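Local coordinates for putative sugar binding protein (Bacteroides vulgatus ATCC 8482, PDB 3KEZ) that probably binds sugars at the bacterial outer membrane as a calcium-containing member of the SusD family of nutrient-binding proteins, at residues 372-376 with 377-381. Residues are numbered along the deposited sequence; the frame is centred on the assembly and turned at random.
Sequences NSVEG and KTLTL. With EDO (1,2-ethanediol), chain F.
Lys377 folds the base of its side chain back over the carbonyl of Val374, its CG 3.2 Å from Val374 O. With chi1 at -53°, CG stands beside the backbone N of Lys377, the same N that donates to Val374 O at 3.2 Å, so one carbonyl oxygen meets both the N-H and the aliphatic chain. The N-H arrives from above the carbonyl plane and closes a type II beta turn from Val374 to Lys377, in which Gly376 takes the positive phi (81°) of the third position. Beyond CG the lysine bends and carries its amine away from the turn. Next to the lysine, CD2 of Leu379 packs against CB of Val374 at 4.1 Å, a light apolar touch. The turn is entered through an ST turn, Ser373 OG accepting from Glu375 N at 3.1 Å. Gly376 N binds O2 of a 1,2-ethanediol, probably from the crystallisation liquor, at 2.8 Å, and a water links Gly376 O to Thr378 OG1. This surface loop connects helix 354-368 to helix 381-392, which Thr380 N-caps; Asn362 and Asn354 hold its backbone to the first helix, while Leu379 is buried against Val358 and Leu361 of helix 354-368 and Val349 of helix 337-350.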
ATOM      1  N   ASN A 372       9.174 -26.653   1.504  1.00 11.87           N
ATOM      2  CA  ASN A 372       7.706 -26.660   1.415  1.00 10.99           C
ATOM      3  C   ASN A 372       7.287 -26.613  -0.034  1.00 11.86           C
ATOM      4  O   ASN A 372       8.064 -26.185  -0.908  1.00 12.97           O
ATOM      5  CB  ASN A 372       7.078 -25.467   2.137  1.00 11.06           C
ATOM      6  CG  ASN A 372       7.261 -25.515   3.646  1.00  9.02           C
ATOM      7  OD1 ASN A 372       7.464 -26.566   4.205  1.00 18.94           O
ATOM      8  ND2 ASN A 372       7.161 -24.344   4.313  1.00 24.58           N
ATOM      9  N   SER A 373       6.056 -27.068  -0.284  1.00 14.03           N
ATOM     10  CA  SER A 373       5.418 -26.986  -1.618  1.00 13.07           C
ATOM     11  C   SER A 373       3.931 -27.030  -1.453  1.00 11.00           C
ATOM     12  O   SER A 373       3.412 -27.754  -0.586  1.00 11.11           O
ATOM     13  CB  SER A 373       5.802 -28.149  -2.529  1.00 14.92           C
ATOM     14  OG  SER A 373       5.373 -27.874  -3.863  1.00 12.71           O
ATOM     15  N   VAL A 374       3.236 -26.269  -2.278  1.00  8.33           N
ATOM     16  CA  VAL A 374       1.799 -26.394  -2.370  1.00  7.93           C
ATOM     17  C   VAL A 374       1.374 -27.214  -3.620  1.00  9.05           C
ATOM     18  O   VAL A 374       0.194 -27.249  -3.971  1.00 12.43           O
ATOM     19  CB  VAL A 374       1.081 -25.027  -2.319  1.00  5.21           C
ATOM     20  CG1 VAL A 374       1.192 -24.375  -0.925  1.00  9.69           C
ATOM     21  CG2 VAL A 374       1.567 -24.077  -3.380  1.00  7.74           C
ATOM     22  N   GLU A 375       2.321 -27.864  -4.283  1.00 11.03           N
ATOM     23  CA  GLU A 375       2.002 -28.735  -5.412  1.00 10.67           C
ATOM     24  C   GLU A 375       1.100 -29.850  -4.912  1.00  9.66           C
ATOM     25  O   GLU A 375       1.260 -30.320  -3.800  1.00  9.13           O
ATOM     26  CB  GLU A 375       3.275 -29.290  -6.061  1.00 11.78           C
ATOM     27  CG  GLU A 375       3.034 -29.991  -7.384  1.00 23.79           C
ATOM     28  CD  GLU A 375       4.320 -30.164  -8.214  1.00 20.59           C
ATOM     29  OE1 GLU A 375       5.333 -29.481  -7.928  1.00 28.79           O
ATOM     30  OE2 GLU A 375       4.275 -30.929  -9.189  1.00 30.50           O
ATOM     31  N   GLY A 376       0.124 -30.236  -5.724  1.00  9.94           N
ATOM     32  CA  GLY A 376      -0.885 -31.226  -5.334  1.00 10.99           C
ATOM     33  C   GLY A 376      -2.054 -30.726  -4.473  1.00 10.90           C
ATOM     34  O   GLY A 376      -2.912 -31.508  -4.084  1.00 11.88           O
ATOM     35  N   LYS A 377      -2.083 -29.446  -4.148  1.00 10.58           N
ATOM     36  CA  LYS A 377      -3.168 -28.886  -3.338  1.00 11.74           C
ATOM     37  C   LYS A 377      -4.171 -28.241  -4.279  1.00 10.55           C
ATOM     38  O   LYS A 377      -3.805 -27.734  -5.346  1.00  9.57           O
ATOM     39  CB  LYS A 377      -2.663 -27.802  -2.381  1.00 11.09           C
ATOM     40  CG  LYS A 377      -1.484 -28.231  -1.490  1.00 14.19           C
ATOM     41  CD  LYS A 377      -1.920 -29.113  -0.387  1.00 13.41           C
ATOM     42  CE  LYS A 377      -0.790 -29.430   0.608  1.00 20.52           C
ATOM     43  NZ  LYS A 377      -1.238 -30.575   1.393  1.00 15.70           N
ATOM     44  N   THR A 378      -5.438 -28.281  -3.886  1.00  8.89           N
ATOM     45  CA  THR A 378      -6.454 -27.463  -4.521  1.00  8.20           C
ATOM     46  C   THR A 378      -6.523 -26.223  -3.675  1.00  5.01           C
ATOM     47  O   THR A 378      -7.007 -26.269  -2.528  1.00  7.64           O
ATOM     48  CB  THR A 378      -7.797 -28.161  -4.593  1.00 11.17           C
ATOM     49  OG1 THR A 378      -7.661 -29.334  -5.428  1.00 10.93           O
ATOM     50  CG2 THR A 378      -8.850 -27.197  -5.175  1.00  7.56           C
ATOM     51  N   LEU A 379      -5.917 -25.155  -4.183  1.00  7.37           N
ATOM     52  CA  LEU A 379      -5.758 -23.935  -3.412  1.00  7.86           C
ATOM     53  C   LEU A 379      -7.074 -23.161  -3.294  1.00  9.79           C
ATOM     54  O   LEU A 379      -7.851 -23.082  -4.249  1.00  5.23           O
ATOM     55  CB  LEU A 379      -4.648 -23.046  -3.986  1.00 11.02           C
ATOM     56  CG  LEU A 379      -3.191 -23.539  -3.864  1.00  8.93           C
ATOM     57  CD1 LEU A 379      -2.331 -22.540  -4.599  1.00  4.97           C
ATOM     58  CD2 LEU A 379      -2.759 -23.660  -2.442  1.00 11.60           C
ATOM     59  N   THR A 380      -7.300 -22.620  -2.091  1.00  8.61           N
ATOM     60  CA  THR A 380      -8.462 -21.782  -1.760  1.00 10.28           C
ATOM     61  C   THR A 380      -8.047 -20.288  -1.638  1.00  9.70           C
ATOM     62  O   THR A 380      -6.865 -19.949  -1.500  1.00  8.51           O
ATOM     63  CB  THR A 380      -9.072 -22.245  -0.427  1.00 12.33           C
ATOM     64  OG1 THR A 380      -8.168 -21.881   0.616  1.00  7.84           O
ATOM     65  CG2 THR A 380      -9.294 -23.781  -0.427  1.00  8.67           C
ATOM     66  N   LEU A 381      -9.010 -19.380  -1.689  1.00 10.36           N
ATOM     67  CA  LEU A 381      -8.705 -17.998  -1.404  1.00 12.57           C
ATOM     68  C   LEU A 381      -8.027 -17.860  -0.041  1.00 10.85           C
ATOM     69  O   LEU A 381      -7.050 -17.134   0.114  1.00 11.29           O
ATOM     70  CB  LEU A 381      -9.970 -17.134  -1.462  1.00 13.69           C
ATOM     71  CG  LEU A 381      -9.811 -15.673  -1.075  1.00 11.34           C
ATOM     72  CD1 LEU A 381      -8.828 -14.966  -2.019  1.00 10.88           C
ATOM     73  CD2 LEU A 381     -11.177 -14.977  -1.025  1.00 11.20           C
TER
HETATM   74  C1  EDO F   5      -1.611 -28.007  -9.744  1.00 28.39           C
HETATM   75  O1  EDO F   5      -0.686 -28.210 -10.831  1.00 22.97           O
HETATM   76  C2  EDO F   5      -1.486 -29.143  -8.740  1.00 31.87           C
HETATM   77  O2  EDO F   5      -0.100 -29.284  -8.346  1.00 27.40           O
HETATM   78  O   HOH W   1      -5.912 -31.531  -4.794  1.00 12.94           O